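Local atomic coordinates of ABC transporter substrate-binding protein (Vibrio cholerae, PDB entry 3LKV), a protein that probably serves as the periplasmic substrate-binding component of an ABC transporter, and holds a phenylalanine ligand and zinc ions in the crystal. Residues A235-G240 / L276-T281; K141-V146 / H168-V173. One frame throughout, in Å; residues are numbered along the deposited sequence.

Contact 1: A235-G240 / L276-T281; sequences AIASLG and LVINKT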
ATOM      1  N   ALA A 235      -4.327  -4.114 -28.524  1.00 27.08           N
ATOM      2  CA  ALA A 235      -3.380  -4.671 -29.479  1.00 26.59           C
ATOM      3  C   ALA A 235      -3.876  -6.079 -29.850  1.00 26.40           C
ATOM      4  O   ALA A 235      -4.420  -6.785 -29.020  1.00 26.89           O
ATOM      5  CB  ALA A 235      -1.970  -4.746 -28.872  1.00 25.27           C
ATOM      6  N   ILE A 236      -3.678  -6.502 -31.078  1.00 26.60           N
ATOM      7  CA  ILE A 236      -4.092  -7.867 -31.448  1.00 26.87           C
ATOM      8  C   ILE A 236      -3.240  -9.005 -30.864  1.00 26.43           C
ATOM      9  O   ILE A 236      -3.729 -10.108 -30.630  1.00 26.12           O
ATOM     10  CB  ILE A 236      -4.206  -8.020 -32.958  1.00 26.88           C
ATOM     11  CG1 ILE A 236      -2.866  -7.863 -33.658  1.00 26.83           C
ATOM     12  CG2 ILE A 236      -5.211  -7.014 -33.470  1.00 28.39           C
ATOM     13  CD1 ILE A 236      -2.968  -8.139 -35.163  1.00 28.09           C
ATOM     14  N   ALA A 237      -1.978  -8.721 -30.591  1.00 25.48           N
ATOM     15  CA  ALA A 237      -1.077  -9.721 -30.124  1.00 24.83           C
ATOM     16  C   ALA A 237       0.039  -9.008 -29.403  1.00 24.83           C
ATOM     17  O   ALA A 237       0.288  -7.816 -29.660  1.00 25.17           O
ATOM     18  CB  ALA A 237      -0.529 -10.497 -31.278  1.00 23.34           C
ATOM     19  N   SER A 238       0.747  -9.725 -28.543  1.00 24.76           N
ATOM     20  CA  SER A 238       1.952  -9.177 -27.926  1.00 25.34           C
ATOM     21  C   SER A 238       2.916 -10.256 -27.557  1.00 25.55           C
ATOM     22  O   SER A 238       2.516 -11.413 -27.352  1.00 26.79           O
ATOM     23  CB  SER A 238       1.582  -8.379 -26.682  1.00 25.67           C
ATOM     24  OG  SER A 238       0.982  -9.231 -25.720  1.00 27.88           O
ATOM     25  N   LEU A 239       4.187  -9.898 -27.425  1.00 25.69           N
ATOM     26  CA  LEU A 239       5.177 -10.860 -26.948  1.00 26.19           C
ATOM     27  C   LEU A 239       6.073 -10.203 -25.898  1.00 26.93           C
ATOM     28  O   LEU A 239       7.221  -9.845 -26.164  1.00 27.64           O
ATOM     29  CB  LEU A 239       5.985 -11.433 -28.121  1.00 25.65           C
ATOM     30  CG  LEU A 239       6.971 -12.543 -27.796  1.00 28.04           C
ATOM     31  CD1 LEU A 239       6.187 -13.779 -27.342  1.00 26.07           C
ATOM     32  CD2 LEU A 239       7.882 -12.858 -28.995  1.00 30.13           C
ATOM     33  N   GLY A 240       5.534 -10.037 -24.705  1.00 27.14           N
ATOM     34  CA  GLY A 240       6.212  -9.238 -23.683  1.00 27.28           C
ATOM     35  C   GLY A 240       6.723 -10.053 -22.516  1.00 26.97           C
ATOM     36  O   GLY A 240       6.381 -11.229 -22.354  1.00 27.12           O
ATOM     37  N   LEU A 276       3.553 -15.132 -25.364  1.00 30.88           N
ATOM     38  CA  LEU A 276       2.743 -14.838 -26.524  1.00 29.15           C
ATOM     39  C   LEU A 276       1.295 -14.755 -26.118  1.00 28.22           C
ATOM     40  O   LEU A 276       0.725 -15.736 -25.674  1.00 28.34           O
ATOM     41  CB  LEU A 276       2.943 -15.935 -27.570  1.00 28.64           C
ATOM     42  CG  LEU A 276       2.162 -15.831 -28.882  1.00 28.26           C
ATOM     43  CD1 LEU A 276       2.175 -14.413 -29.419  1.00 22.75           C
ATOM     44  CD2 LEU A 276       2.696 -16.906 -29.962  1.00 26.78           C
ATOM     45  N   VAL A 277       0.698 -13.581 -26.257  1.00 27.72           N
ATOM     46  CA  VAL A 277      -0.699 -13.363 -25.911  1.00 27.77           C
ATOM     47  C   VAL A 277      -1.418 -12.807 -27.150  1.00 29.11           C
ATOM     48  O   VAL A 277      -0.823 -12.030 -27.887  1.00 29.30           O
ATOM     49  CB  VAL A 277      -0.793 -12.383 -24.751  1.00 27.42           C
ATOM     50  CG1 VAL A 277      -2.248 -12.074 -24.411  1.00 26.18           C
ATOM     51  CG2 VAL A 277       0.043 -12.915 -23.513  1.00 26.29           C
ATOM     52  N   ILE A 278      -2.661 -13.244 -27.397  1.00 30.69           N
ATOM     53  CA  ILE A 278      -3.464 -12.849 -28.581  1.00 31.96           C
ATOM     54  C   ILE A 278      -4.780 -12.241 -28.127  1.00 33.70           C
ATOM     55  O   ILE A 278      -5.435 -12.790 -27.245  1.00 34.38           O
ATOM     56  CB  ILE A 278      -3.840 -14.051 -29.494  1.00 31.94           C
ATOM     57  CG1 ILE A 278      -2.612 -14.806 -29.982  1.00 31.69           C
ATOM     58  CG2 ILE A 278      -4.674 -13.586 -30.694  1.00 31.72           C
ATOM     59  CD1 ILE A 278      -1.480 -13.917 -30.463  1.00 33.84           C
ATOM     60  N   ASN A 279      -5.168 -11.115 -28.717  1.00 35.96           N
ATOM     61  CA  ASN A 279      -6.472 -10.543 -28.459  1.00 38.55           C
ATOM     62  C   ASN A 279      -7.431 -10.853 -29.619  1.00 41.90           C
ATOM     63  O   ASN A 279      -7.524 -10.106 -30.602  1.00 40.47           O
ATOM     64  CB  ASN A 279      -6.384  -9.055 -28.193  1.00 37.39           C
ATOM     65  CG  ASN A 279      -7.661  -8.512 -27.618  1.00 37.15           C
ATOM     66  OD1 ASN A 279      -8.745  -9.084 -27.816  1.00 36.09           O
ATOM     67  ND2 ASN A 279      -7.559  -7.416 -26.884  1.00 34.66           N
ATOM     68  N   LYS A 280      -8.172 -11.958 -29.463  1.00 47.60           N
ATOM     69  CA  LYS A 280      -9.072 -12.505 -30.538  1.00 50.79           C
ATOM     70  C   LYS A 280     -10.169 -11.525 -30.832  1.00 51.56           C
ATOM     71  O   LYS A 280     -10.451 -11.235 -31.987  1.00 53.02           O
ATOM     72  CB  LYS A 280      -9.722 -13.828 -30.114  1.00 52.78           C
ATOM     73  CG  LYS A 280      -8.968 -15.140 -30.422  1.00 57.73           C
ATOM     74  CD  LYS A 280      -9.463 -16.279 -29.424  1.00 63.19           C
ATOM     75  CE  LYS A 280      -9.882 -17.619 -30.108  1.00 65.83           C
ATOM     76  NZ  LYS A 280     -10.225 -18.680 -29.075  1.00 66.94           N
ATOM     77  N   THR A 281     -10.783 -11.004 -29.784  1.00 52.82           N
ATOM     78  CA  THR A 281     -11.817 -10.006 -29.957  1.00 54.42           C
ATOM     79  C   THR A 281     -11.300  -8.861 -30.805  1.00 55.22           C
ATOM     80  O   THR A 281     -11.790  -8.649 -31.910  1.00 56.59           O
ATOM     81  CB  THR A 281     -12.276  -9.471 -28.614  1.00 54.96           C
ATOM     82  OG1 THR A 281     -12.299 -10.564 -27.699  1.00 56.95           O
ATOM     83  CG2 THR A 281     -13.634  -8.820 -28.714  1.00 55.14           C
TER
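The flat groups here are peptide planes and one carboxamide, that of Asn279. Ser238 and Val277 form an antiparallel hydrogen-bonded pair in which both carbonyls receive the opposing N-H within their own planes: Ser238 N lies 2.9 Å from Val277 O, and Val277 N is 3.0 Å from Ser238 O. The third backbone hydrogen bond has a different geometry. Asn279 N approaches Ile236 O to 2.6 Å in a nearly straight bond (167° at the hydrogen), yet sits above the carbonyl plane, where the chain at Ile236 bends into the strand. On one face of this ladder, Ala237 CB meets the CD1 tip of Ile278 at 3.6 Å, and Leu239, CG anti to its backbone N (chi1 -175°), lays CD1 against the backbone of Leu276, 3.6 Å from Leu276 N. Ser238 and Val277 occupy the other face, the hydroxyl OG lying 3.7 Å from Val277 CB. At the end of the ladder, Asn279 CB rests against Ala235 O at 3.1 Å. With CG anti to the backbone N (chi1 -167°), the carboxamide spans two elements: OD1 N-caps helix 280-285 by accepting from Ala282 N, while ND2 donates to Val231 O. Strand 275-278 is the antiparallel edge of an otherwise parallel sheet. Helix 126-136 covers the leucine face through Leu132, helix 228-232 packs Val231 on Ser238 and Val277, and strand 223-225 flanks 237-240 along its other edge.

Contact 2: K141-V146 / H168-V173; sequences KSIGVV and HGIKLV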
ATOM      1  N   LYS A 141       3.848  -5.047 -45.565  1.00 31.56           N
ATOM      2  CA  LYS A 141       4.911  -4.345 -46.280  1.00 32.29           C
ATOM      3  C   LYS A 141       5.467  -3.194 -45.452  1.00 30.53           C
ATOM      4  O   LYS A 141       6.560  -2.728 -45.693  1.00 30.04           O
ATOM      5  CB  LYS A 141       4.403  -3.797 -47.624  1.00 33.41           C
ATOM      6  CG  LYS A 141       3.769  -4.872 -48.529  1.00 39.24           C
ATOM      7  CD  LYS A 141       4.769  -6.054 -48.826  1.00 45.38           C
ATOM      8  CE  LYS A 141       4.612  -6.682 -50.270  1.00 47.17           C
ATOM      9  NZ  LYS A 141       3.247  -7.255 -50.494  1.00 48.77           N
ATOM     10  N   SER A 142       4.718  -2.793 -44.435  1.00 29.15           N
ATOM     11  CA  SER A 142       4.906  -1.553 -43.766  1.00 28.04           C
ATOM     12  C   SER A 142       4.665  -1.670 -42.251  1.00 26.29           C
ATOM     13  O   SER A 142       3.604  -2.166 -41.822  1.00 24.08           O
ATOM     14  CB  SER A 142       3.841  -0.631 -44.340  1.00 28.32           C
ATOM     15  OG  SER A 142       4.349   0.638 -44.303  1.00 33.73           O
ATOM     16  N   ILE A 143       5.607  -1.195 -41.443  1.00 25.24           N
ATOM     17  CA  ILE A 143       5.418  -1.160 -39.984  1.00 24.14           C
ATOM     18  C   ILE A 143       5.500   0.266 -39.529  1.00 23.68           C
ATOM     19  O   ILE A 143       6.489   0.970 -39.806  1.00 22.79           O
ATOM     20  CB  ILE A 143       6.439  -2.029 -39.253  1.00 24.86           C
ATOM     21  CG1 ILE A 143       6.223  -3.497 -39.593  1.00 25.54           C
ATOM     22  CG2 ILE A 143       6.341  -1.856 -37.714  1.00 23.82           C
ATOM     23  CD1 ILE A 143       7.288  -4.446 -38.957  1.00 25.28           C
ATOM     24  N   GLY A 144       4.455   0.693 -38.843  1.00 23.70           N
ATOM     25  CA  GLY A 144       4.383   2.034 -38.273  1.00 23.76           C
ATOM     26  C   GLY A 144       4.899   1.995 -36.849  1.00 24.25           C
ATOM     27  O   GLY A 144       4.726   0.978 -36.144  1.00 23.37           O
ATOM     28  N   VAL A 145       5.550   3.072 -36.420  1.00 23.86           N
ATOM     29  CA  VAL A 145       6.035   3.111 -35.049  1.00 24.32           C
ATOM     30  C   VAL A 145       6.075   4.521 -34.573  1.00 24.10           C
ATOM     31  O   VAL A 145       6.430   5.422 -35.322  1.00 24.82           O
ATOM     32  CB  VAL A 145       7.417   2.386 -34.884  1.00 25.22           C
ATOM     33  CG1 VAL A 145       8.439   2.941 -35.790  1.00 25.06           C
ATOM     34  CG2 VAL A 145       7.916   2.451 -33.409  1.00 24.75           C
ATOM     35  N   VAL A 146       5.620   4.730 -33.349  1.00 24.07           N
ATOM     36  CA  VAL A 146       5.667   6.028 -32.707  1.00 23.79           C
ATOM     37  C   VAL A 146       6.624   5.883 -31.523  1.00 24.80           C
ATOM     38  O   VAL A 146       6.577   4.918 -30.807  1.00 23.74           O
ATOM     39  CB  VAL A 146       4.276   6.412 -32.173  1.00 24.04           C
ATOM     40  CG1 VAL A 146       4.341   7.755 -31.388  1.00 21.31           C
ATOM     41  CG2 VAL A 146       3.262   6.511 -33.367  1.00 22.90           C
ATOM     42  N   HIS A 168      14.255  -7.820 -43.256  1.00 36.94           N
ATOM     43  CA  HIS A 168      13.066  -8.525 -43.726  1.00 36.26           C
ATOM     44  C   HIS A 168      12.320  -7.831 -44.874  1.00 34.59           C
ATOM     45  O   HIS A 168      11.217  -8.233 -45.244  1.00 33.99           O
ATOM     46  CB  HIS A 168      12.136  -8.842 -42.534  1.00 36.57           C
ATOM     47  CG  HIS A 168      12.634  -9.988 -41.696  1.00 39.07           C
ATOM     48  ND1 HIS A 168      12.168 -11.277 -41.843  1.00 42.94           N
ATOM     49  CD2 HIS A 168      13.602 -10.042 -40.750  1.00 41.31           C
ATOM     50  CE1 HIS A 168      12.817 -12.074 -41.008  1.00 44.78           C
ATOM     51  NE2 HIS A 168      13.697 -11.350 -40.338  1.00 43.83           N
ATOM     52  N   GLY A 169      12.931  -6.813 -45.452  1.00 33.10           N
ATOM     53  CA  GLY A 169      12.313  -6.076 -46.550  1.00 32.75           C
ATOM     54  C   GLY A 169      11.053  -5.286 -46.210  1.00 32.29           C
ATOM     55  O   GLY A 169      10.218  -5.070 -47.065  1.00 31.80           O
ATOM     56  N   ILE A 170      10.929  -4.833 -44.971  1.00 31.67           N
ATOM     57  CA  ILE A 170       9.744  -4.138 -44.484  1.00 31.01           C
ATOM     58  C   ILE A 170      10.088  -2.664 -44.303  1.00 30.56           C
ATOM     59  O   ILE A 170      11.090  -2.312 -43.679  1.00 31.49           O
ATOM     60  CB  ILE A 170       9.257  -4.758 -43.135  1.00 31.38           C
ATOM     61  CG1 ILE A 170       8.676  -6.154 -43.390  1.00 32.12           C
ATOM     62  CG2 ILE A 170       8.220  -3.897 -42.433  1.00 28.92           C
ATOM     63  CD1 ILE A 170       8.545  -6.960 -42.118  1.00 31.85           C
ATOM     64  N   LYS A 171       9.245  -1.821 -44.854  1.00 28.95           N
ATOM     65  CA  LYS A 171       9.368  -0.399 -44.742  1.00 29.41           C
ATOM     66  C   LYS A 171       8.891   0.034 -43.338  1.00 28.88           C
ATOM     67  O   LYS A 171       7.919  -0.509 -42.823  1.00 27.72           O
ATOM     68  CB  LYS A 171       8.486   0.207 -45.845  1.00 30.58           C
ATOM     69  CG  LYS A 171       8.389   1.729 -45.866  1.00 33.20           C
ATOM     70  CD  LYS A 171       7.430   2.226 -47.006  0.40 31.37           C
ATOM     71  CE  LYS A 171       7.609   3.734 -47.314  0.40 31.18           C
ATOM     72  NZ  LYS A 171       6.941   4.649 -46.348  0.40 28.47           N
ATOM     73  N   LEU A 172       9.621   0.955 -42.708  1.00 28.02           N
ATOM     74  CA  LEU A 172       9.252   1.559 -41.419  1.00 28.63           C
ATOM     75  C   LEU A 172       8.643   2.908 -41.631  1.00 27.06           C
ATOM     76  O   LEU A 172       9.221   3.689 -42.273  1.00 26.28           O
ATOM     77  CB  LEU A 172      10.489   1.789 -40.530  1.00 28.50           C
ATOM     78  CG  LEU A 172      10.923   0.619 -39.690  1.00 33.16           C
ATOM     79  CD1 LEU A 172      12.048   1.073 -38.707  1.00 33.81           C
ATOM     80  CD2 LEU A 172       9.701   0.062 -38.942  1.00 33.31           C
ATOM     81  N   VAL A 173       7.492   3.171 -41.061  1.00 27.35           N
ATOM     82  CA  VAL A 173       6.905   4.478 -41.079  1.00 27.88           C
ATOM     83  C   VAL A 173       6.928   5.039 -39.667  1.00 27.83           C
ATOM     84  O   VAL A 173       6.300   4.490 -38.784  1.00 27.55           O
ATOM     85  CB  VAL A 173       5.461   4.403 -41.533  1.00 28.59           C
ATOM     86  CG1 VAL A 173       4.867   5.816 -41.578  1.00 28.94           C
ATOM     87  CG2 VAL A 173       5.372   3.731 -42.913  1.00 30.67           C
TER
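Ile143 carries the apolar part of this parallel pairing. Its CB lies 3.9 Å from CD2 of Leu172, which runs alongside it and brings that CD2 to 3.4 Å from Ile143 O. With CG1 anti to the carbonyl carbon (chi1 -66°), the longer branch turns toward Ile170, whose CG2 crosses it obliquely and touches CG1 at 3.5 Å, tighter than usual for two carbons. The chain continues extended (chi2 176°), so its tip CD1 meets that same methyl at 3.6 Å, while the CG2 branch turns to Leu172 CD2. Ile143 bonds to the neighbouring strand through both its N-H and its C=O, to the residues either side of Leu172, the usual parallel pattern: N donates to Lys171 O at 2.8 Å, nearly along the C=O axis, and O accepts from Val173 N at 2.7 Å, with the donor above the carbonyl plane. Lys171 N to Lys141 O and Val145 N to Val173 O extend the ladder at its two ends. On the opposite face Val173 CG2 packs against Ser142 OG at 3.5 Å, a hydroxyl hydrogen-bonded to Lys193 O. Gly169, with positive phi, closes helix 152-167 in a Schellman motif, from which the chain enters strand 171-176. Strand 142-147, helix 152-167 and strand 171-176 form a beta-alpha-beta unit, the recurring element of periplasmic binding protein lobes. Helix 152-167 lies over Leu172 and Val145, helix 126-136 meets Ile143 and Ile170, and helix 183-191 covers Val173 from the other face; strand 196-199 continues the sheet beyond 142-147.

How the contacts relate
Contacts 1 and 2 belong to opposite ends of one six-stranded mixed sheet, their centres about 19 Å apart and without direct touch. Strands 196-199 and 223-225 lie between the two pairs, and helix 126-136 packs against both. Contact 1 is antiparallel and almost wholly buried, with leucines, isoleucine and alanine on one face, Ser238 with Val277 on the other, and a helix-capping asparagine at its end. Contact 2 is parallel; its isoleucines and Val173 are buried, but Lys141 and Lys171 are exposed at its border. Contact 2 also lies nearer bound zinc: the side chain of Ser142 is about 7 Å from a zinc ion, that of Ile236 in contact 1 about 11 Å.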